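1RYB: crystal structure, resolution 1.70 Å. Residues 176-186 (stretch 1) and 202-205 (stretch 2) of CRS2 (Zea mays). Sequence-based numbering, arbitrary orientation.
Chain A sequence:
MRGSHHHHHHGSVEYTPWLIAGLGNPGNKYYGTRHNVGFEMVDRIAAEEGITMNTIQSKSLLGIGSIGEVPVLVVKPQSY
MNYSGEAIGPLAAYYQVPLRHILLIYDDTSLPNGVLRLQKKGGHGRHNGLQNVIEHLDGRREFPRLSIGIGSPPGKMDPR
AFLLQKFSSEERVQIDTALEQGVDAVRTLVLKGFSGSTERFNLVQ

Stretch 1 (176-186) DTALEQGVDAV
Stretch 2 202-205: NLVQ

What backbone framework carries the contact? Residues 176-186 lie within a longer helix, with phi/psi near -65/-40 and i to i+4 bonds such as Gln 181 N to Thr 177 O (3.1 Å) and Ala 185 N to Gln 181 O (3.1 Å). Residues 202-204 are extended, with phi/psi of -105/148, -112/146 and -135/133, and the chain ends at Gln 205. The tail runs back along the helix: Ala 185 CA lies 7.4 Å from Leu 203 CA, and Gln 181 CA 6.0 Å from Gln 205 CA. Thr 177, Gln 181 and Ala 185, spaced by four, thus present one helix face to it.

How does Gln 181 reach the tail? Its CA-to-CB bond points toward it, and chi1 171° (t) with chi2 -175° (t) extends the side chain; chi3 is 8°. The amide then has Gln 181 NE2 3.6 Å from Leu 203 CB and 3.4 Å from Val 204 C. Gln 181 NE2 also lies 3.4 Å from Gln 205 N, but both are donors, so no hydrogen bond joins them.

What does Gln 205 contribute? Gln 205 NE2 donates to Gln 181 OE1 at 3.2 Å, with an N-H...O angle of 156°, the single hydrogen bond across the contact. Chi1 is 127°, between wells, chi2 -172° (t) and chi3 154°; this geometry also puts Gln 205 NE2 3.5 Å from Thr 177 CG2, where Thr 177 has chi1 -73° (m). Gln 205 is poorly ordered, so its exact pose deserves caution.

Where is the apolar part? The CA-to-CB bond of Leu 203 points toward the helix, and the side chain, with chi1 -46° (m) and chi2 174° (t), brings Leu 203 CD2 to 4.1 Å from Ala 185 CB, a modest packing contact. The CA-to-CB bond of the neighboring Val 204 (chi1 178°, t) points away, as alternation along an extended chain leads one to expect.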

# COMPACT_ATOMS: atom_id res chain seq x y z
N ASP A 176 -1.25 14.45 -2.81
CA ASP A 176 -0.29 14.54 -3.95
C ASP A 176 1.12 14.75 -3.46
O ASP A 176 2.06 14.14 -3.99
CB ASP A 176 -0.68 15.67 -4.94
CG ASP A 176 -1.92 15.27 -5.71
OD1 ASP A 176 -2.35 14.12 -5.69
OD2 ASP A 176 -2.44 16.25 -6.48
N THR A 177 1.27 15.58 -2.43
CA THR A 177 2.56 15.81 -1.92
C THR A 177 3.07 14.56 -1.29
O THR A 177 4.27 14.22 -1.30
CB THR A 177 2.48 16.92 -0.88
OG1 THR A 177 2.28 18.13 -1.62
CG2 THR A 177 3.76 17.03 -0.17
N ALA A 178 2.18 13.88 -0.63
CA ALA A 178 2.62 12.64 0.03
C ALA A 178 3.04 11.58 -1.00
O ALA A 178 3.91 10.76 -0.74
CB ALA A 178 1.50 12.03 0.85
N LEU A 179 2.36 11.54 -2.14
CA LEU A 179 2.75 10.52 -3.10
C LEU A 179 4.17 10.80 -3.57
O LEU A 179 4.93 9.88 -3.86
CB LEU A 179 1.82 10.43 -4.34
CG LEU A 179 0.36 10.24 -3.94
CD1 LEU A 179 -0.52 10.48 -5.17
CD2 LEU A 179 0.16 8.80 -3.42
N GLU A 180 4.50 12.06 -3.78
CA GLU A 180 5.83 12.30 -4.27
C GLU A 180 6.84 11.87 -3.22
O GLU A 180 7.95 11.33 -3.51
CB GLU A 180 5.99 13.79 -4.60
CG GLU A 180 5.29 14.17 -5.90
CD GLU A 180 5.53 13.19 -7.02
OE1 GLU A 180 4.64 12.55 -7.55
OE2 GLU A 180 6.79 13.11 -7.37
N GLN A 181 6.48 12.11 -1.95
CA GLN A 181 7.41 11.79 -0.86
C GLN A 181 7.56 10.31 -0.72
O GLN A 181 8.67 9.80 -0.44
CB GLN A 181 6.87 12.36 0.46
CG GLN A 181 7.70 11.86 1.64
CD GLN A 181 7.12 12.30 2.97
OE1 GLN A 181 6.00 12.88 3.03
NE2 GLN A 181 7.92 12.15 4.03
N GLY A 182 6.42 9.64 -0.93
CA GLY A 182 6.32 8.17 -0.84
C GLY A 182 7.22 7.42 -1.82
O GLY A 182 7.85 6.39 -1.48
N VAL A 183 7.31 7.92 -3.02
CA VAL A 183 8.10 7.29 -4.01
C VAL A 183 9.56 7.20 -3.58
O VAL A 183 10.25 6.19 -3.71
CB VAL A 183 7.94 8.02 -5.35
CG1 VAL A 183 8.83 7.32 -6.38
CG2 VAL A 183 6.49 7.88 -5.80
N ASP A 184 10.04 8.28 -3.07
CA ASP A 184 11.41 8.31 -2.64
C ASP A 184 11.64 7.43 -1.37
O ASP A 184 12.69 6.79 -1.22
CB ASP A 184 11.77 9.78 -2.35
CG ASP A 184 12.93 9.92 -1.43
OD1 ASP A 184 12.96 9.66 -0.23
OD2 ASP A 184 13.96 10.22 -2.09
N ALA A 185 10.70 7.50 -0.39
CA ALA A 185 10.87 6.70 0.83
C ALA A 185 10.92 5.24 0.47
O ALA A 185 11.62 4.45 1.08
CB ALA A 185 9.67 6.87 1.77
N VAL A 186 10.03 4.84 -0.47
CA VAL A 186 9.98 3.40 -0.83
C VAL A 186 11.27 2.97 -1.54
O VAL A 186 11.85 1.96 -1.22
CB VAL A 186 8.70 3.05 -1.65
CG1 VAL A 186 8.83 1.62 -2.23
CG2 VAL A 186 7.52 3.17 -0.70
N ASN A 202 12.26 7.26 10.53
CA ASN A 202 11.39 8.46 10.47
C ASN A 202 11.41 8.99 9.08
O ASN A 202 12.45 9.01 8.46
CB ASN A 202 11.94 9.57 11.37
CG ASN A 202 12.42 8.98 12.66
OD1 ASN A 202 13.53 9.29 13.12
ND2 ASN A 202 11.70 7.96 13.15
N LEU A 203 10.33 9.57 8.63
CA LEU A 203 10.31 10.16 7.30
C LEU A 203 10.21 11.64 7.40
O LEU A 203 9.63 12.18 8.30
CB LEU A 203 9.15 9.65 6.37
CG LEU A 203 8.94 8.14 6.35
CD1 LEU A 203 7.68 7.73 5.53
CD2 LEU A 203 10.19 7.43 5.83
N VAL A 204 10.83 12.28 6.51
CA VAL A 204 10.79 13.71 6.47
C VAL A 204 10.55 14.10 5.06
O VAL A 204 11.22 13.56 4.14
CB VAL A 204 12.12 14.36 6.92
CG1 VAL A 204 11.99 15.89 6.79
CG2 VAL A 204 12.48 13.96 8.35
N GLN A 205 9.61 15.00 4.87
CA GLN A 205 9.35 15.44 3.50
C GLN A 205 10.20 16.67 3.08
O GLN A 205 11.29 16.56 2.49
CB GLN A 205 7.84 15.63 3.28
CG GLN A 205 7.38 16.99 2.74
CD GLN A 205 5.86 17.11 2.77
OE1 GLN A 205 5.29 18.23 2.84
NE2 GLN A 205 5.18 15.93 2.79